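PDB 3L12: putative Glycerophosphoryl diester phosphodiesterase from Silicibacter pomeroyi, which belongs to the glycerophosphoryl diester phosphodiesterase family, carries a TIM-barrel fold and holds a magnesium ion. Local coordinates for residues A[275-280]-A[294-299]. Numbering follows the deposited sequence. Where two conformers were deposited one is given.
Sequences TVNEPE and VTDYPG
N277 grips D296 through both ends of its carboxamide, bonding its backbone N-H and its carboxylate at once. OD1 of N277 accepts the backbone N-H of D296 (N277 OD1 to D296 N, 2.9 Å), while ND2 of N277 donates to OD2 of D296 at 2.8 Å. The second bond is nearly straight, 173° at the hydrogen, and reaches the carboxylate from its anti side, although amide and carboxylate planes lie 47° apart. With CG anti to its own carbonyl carbon (chi1 -65°), N277 also sets its amide against the edge of the Y297 ring, the two planes almost perpendicular, CG lying 3.6 Å from CD2 of Y297.

A backbone bond and a hydroxyl bond lie beside this pair: V276 N donates to V294 O at 2.8 Å, and the hydroxyl of T295 gives its proton to V276 O, OG1 to O 2.7 Å. The same OG1 accepts from Y297 N, forming an ST turn just ahead of helix 298-307.

The methyl CG2 of T275 also meets D296 OD2, at 3.2 Å.

Outside the two segments, D296 OD2 forms a salt bridge with R27 NH2, and OD1 is hydrogen-bonded to H23 ND1; the side chain of T275 is about 7 Å from the magnesium ion. The contact thus ties together the loops following strands 270-273 and 292-295 of one beta-alpha-beta unit, and N277 ND2 from within it, with R27 and H23 from outside, would be expected to fix the orientation of the D296 carboxylate.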
ATOM      1  N   THR A 275       1.517   9.354 -16.798  1.00  8.87           N
ATOM      2  CA  THR A 275       1.442   8.676 -15.503  1.00  9.36           C
ATOM      3  C   THR A 275       2.500   7.567 -15.722  1.00 10.04           C
ATOM      4  O   THR A 275       2.349   6.710 -16.601  1.00 10.32           O
ATOM      5  CB  THR A 275       0.092   8.112 -15.194  1.00 11.02           C
ATOM      6  OG1 THR A 275      -0.817   9.197 -14.967  1.00 11.00           O
ATOM      7  CG2 THR A 275       0.160   7.242 -13.986  1.00  8.77           C
ATOM      8  N   VAL A 276       3.583   7.642 -14.961  1.00  9.06           N
ATOM      9  CA  VAL A 276       4.783   6.855 -15.317  1.00  9.04           C
ATOM     10  C   VAL A 276       4.883   5.707 -14.359  1.00  7.66           C
ATOM     11  O   VAL A 276       5.125   5.902 -13.148  1.00  7.42           O
ATOM     12  CB  VAL A 276       6.070   7.754 -15.361  1.00  7.99           C
ATOM     13  CG1 VAL A 276       7.191   7.059 -16.102  1.00  8.38           C
ATOM     14  CG2 VAL A 276       5.830   9.208 -15.961  1.00  8.11           C
ATOM     15  N   ASN A 277       4.778   4.477 -14.878  1.00  8.95           N
ATOM     16  CA  ASN A 277       4.711   3.279 -14.060  1.00  9.63           C
ATOM     17  C   ASN A 277       5.763   2.232 -14.354  1.00  7.99           C
ATOM     18  O   ASN A 277       6.235   1.569 -13.445  1.00  8.49           O
ATOM     19  CB  ASN A 277       3.343   2.621 -14.236  1.00  8.57           C
ATOM     20  CG  ASN A 277       2.202   3.482 -13.706  1.00 11.67           C
ATOM     21  OD1 ASN A 277       2.416   4.350 -12.823  1.00  9.14           O
ATOM     22  ND2 ASN A 277       0.967   3.210 -14.187  1.00 10.76           N
ATOM     23  N   GLU A 278       6.170   2.055 -15.601  1.00  7.30           N
ATOM     24  CA  GLU A 278       7.155   0.993 -15.872  1.00  9.16           C
ATOM     25  C   GLU A 278       8.547   1.466 -15.474  1.00  8.65           C
ATOM     26  O   GLU A 278       8.921   2.631 -15.686  1.00  8.72           O
ATOM     27  CB  GLU A 278       7.110   0.635 -17.343  1.00 11.73           C
ATOM     28  CG  GLU A 278       5.726   0.153 -17.771  1.00 14.28           C
ATOM     29  CD  GLU A 278       5.221  -1.050 -16.987  1.00 17.59           C
ATOM     30  OE1 GLU A 278       6.042  -1.910 -16.640  1.00 21.27           O
ATOM     31  OE2 GLU A 278       4.000  -1.119 -16.637  1.00 21.19           O
ATOM     32  N   PRO A 279       9.344   0.570 -14.890  1.00  9.06           N
ATOM     33  CA  PRO A 279      10.665   0.964 -14.410  1.00  9.58           C
ATOM     34  C   PRO A 279      11.563   1.680 -15.402  1.00  9.59           C
ATOM     35  O   PRO A 279      12.205   2.699 -15.048  1.00  8.61           O
ATOM     36  CB  PRO A 279      11.259  -0.367 -13.956  1.00 11.10           C
ATOM     37  CG  PRO A 279      10.156  -1.244 -13.749  1.00 11.61           C
ATOM     38  CD  PRO A 279       8.975  -0.785 -14.492  1.00 10.08           C
ATOM     39  N   GLU A 280      11.643   1.200 -16.640  0.50 10.08           N
ATOM     40  CA  GLU A 280      12.476   1.859 -17.643  0.50 11.73           C
ATOM     41  C   GLU A 280      11.954   3.264 -17.989  0.50  8.67           C
ATOM     42  O   GLU A 280      12.748   4.110 -18.375  0.50  9.98           O
ATOM     43  CB  GLU A 280      12.616   1.019 -18.942  0.50 13.67           C
ATOM     44  CG  GLU A 280      13.378  -0.343 -18.847  0.50 15.94           C
ATOM     45  CD  GLU A 280      12.955  -1.372 -19.938  0.50 19.25           C
ATOM     46  OE1 GLU A 280      13.794  -2.221 -20.357  0.50 21.33           O
ATOM     47  OE2 GLU A 280      11.764  -1.337 -20.378  0.50 21.38           O
ATOM     48  N   VAL A 294       4.392  11.868 -11.848  1.00  7.49           N
ATOM     49  CA  VAL A 294       3.118  11.415 -11.380  1.00  6.95           C
ATOM     50  C   VAL A 294       3.071   9.939 -11.728  1.00  6.66           C
ATOM     51  O   VAL A 294       3.219   9.536 -12.891  1.00  9.15           O
ATOM     52  CB  VAL A 294       1.950  12.168 -12.080  1.00  7.69           C
ATOM     53  CG1 VAL A 294       0.601  11.686 -11.584  1.00  9.89           C
ATOM     54  CG2 VAL A 294       2.108  13.685 -11.864  1.00  5.57           C
ATOM     55  N   THR A 295       2.798   9.135 -10.699  1.00  7.20           N
ATOM     56  CA  THR A 295       2.848   7.675 -10.798  1.00  6.89           C
ATOM     57  C   THR A 295       1.713   6.955 -10.017  1.00  6.25           C
ATOM     58  O   THR A 295       1.311   7.349  -8.943  1.00  7.25           O
ATOM     59  CB  THR A 295       4.231   7.138 -10.330  1.00  7.09           C
ATOM     60  OG1 THR A 295       4.329   5.706 -10.584  1.00  7.72           O
ATOM     61  CG2 THR A 295       4.478   7.483  -8.815  1.00  6.27           C
ATOM     62  N   ASP A 296       1.256   5.830 -10.577  1.00  7.13           N
ATOM     63  CA  ASP A 296       0.370   4.915  -9.886  1.00  8.00           C
ATOM     64  C   ASP A 296       1.080   4.031  -8.836  1.00  7.65           C
ATOM     65  O   ASP A 296       0.422   3.396  -7.980  1.00  8.30           O
ATOM     66  CB  ASP A 296      -0.323   3.980 -10.903  1.00  8.24           C
ATOM     67  CG  ASP A 296      -1.257   4.734 -11.848  1.00  8.13           C
ATOM     68  OD1 ASP A 296      -2.012   5.556 -11.359  1.00  9.13           O
ATOM     69  OD2 ASP A 296      -1.249   4.465 -13.064  1.00  8.53           O
ATOM     70  N   TYR A 297       2.437   4.029  -8.886  1.00  6.95           N
ATOM     71  CA  TYR A 297       3.280   3.162  -8.049  1.00  8.68           C
ATOM     72  C   TYR A 297       4.353   3.993  -7.356  1.00  9.84           C
ATOM     73  O   TYR A 297       5.505   3.994  -7.777  1.00  9.41           O
ATOM     74  CB  TYR A 297       3.940   2.083  -8.908  1.00  8.74           C
ATOM     75  CG  TYR A 297       2.944   1.133  -9.527  1.00  8.74           C
ATOM     76  CD1 TYR A 297       2.502   0.006  -8.827  1.00 10.41           C
ATOM     77  CD2 TYR A 297       2.437   1.379 -10.796  1.00 10.29           C
ATOM     78  CE1 TYR A 297       1.554  -0.875  -9.379  1.00 12.26           C
ATOM     79  CE2 TYR A 297       1.469   0.533 -11.339  1.00 10.85           C
ATOM     80  CZ  TYR A 297       1.050  -0.568 -10.657  1.00 12.15           C
ATOM     81  OH  TYR A 297       0.119  -1.472 -11.200  1.00 15.04           O
ATOM     82  N   PRO A 298       3.952   4.711  -6.313  1.00  8.71           N
ATOM     83  CA  PRO A 298       4.962   5.593  -5.653  1.00  7.72           C
ATOM     84  C   PRO A 298       6.146   4.831  -5.066  1.00  7.45           C
ATOM     85  O   PRO A 298       7.274   5.320  -5.184  1.00  6.43           O
ATOM     86  CB  PRO A 298       4.160   6.299  -4.545  1.00  9.43           C
ATOM     87  CG  PRO A 298       2.761   5.960  -4.747  1.00 12.69           C
ATOM     88  CD  PRO A 298       2.595   4.911  -5.785  1.00  9.69           C
ATOM     89  N   GLY A 299       5.946   3.658  -4.457  1.00  7.10           N
ATOM     90  CA  GLY A 299       7.088   2.941  -3.900  1.00  6.89           C
ATOM     91  C   GLY A 299       8.078   2.557  -4.978  1.00  6.87           C
ATOM     92  O   GLY A 299       9.277   2.645  -4.764  1.00  6.34           O
TER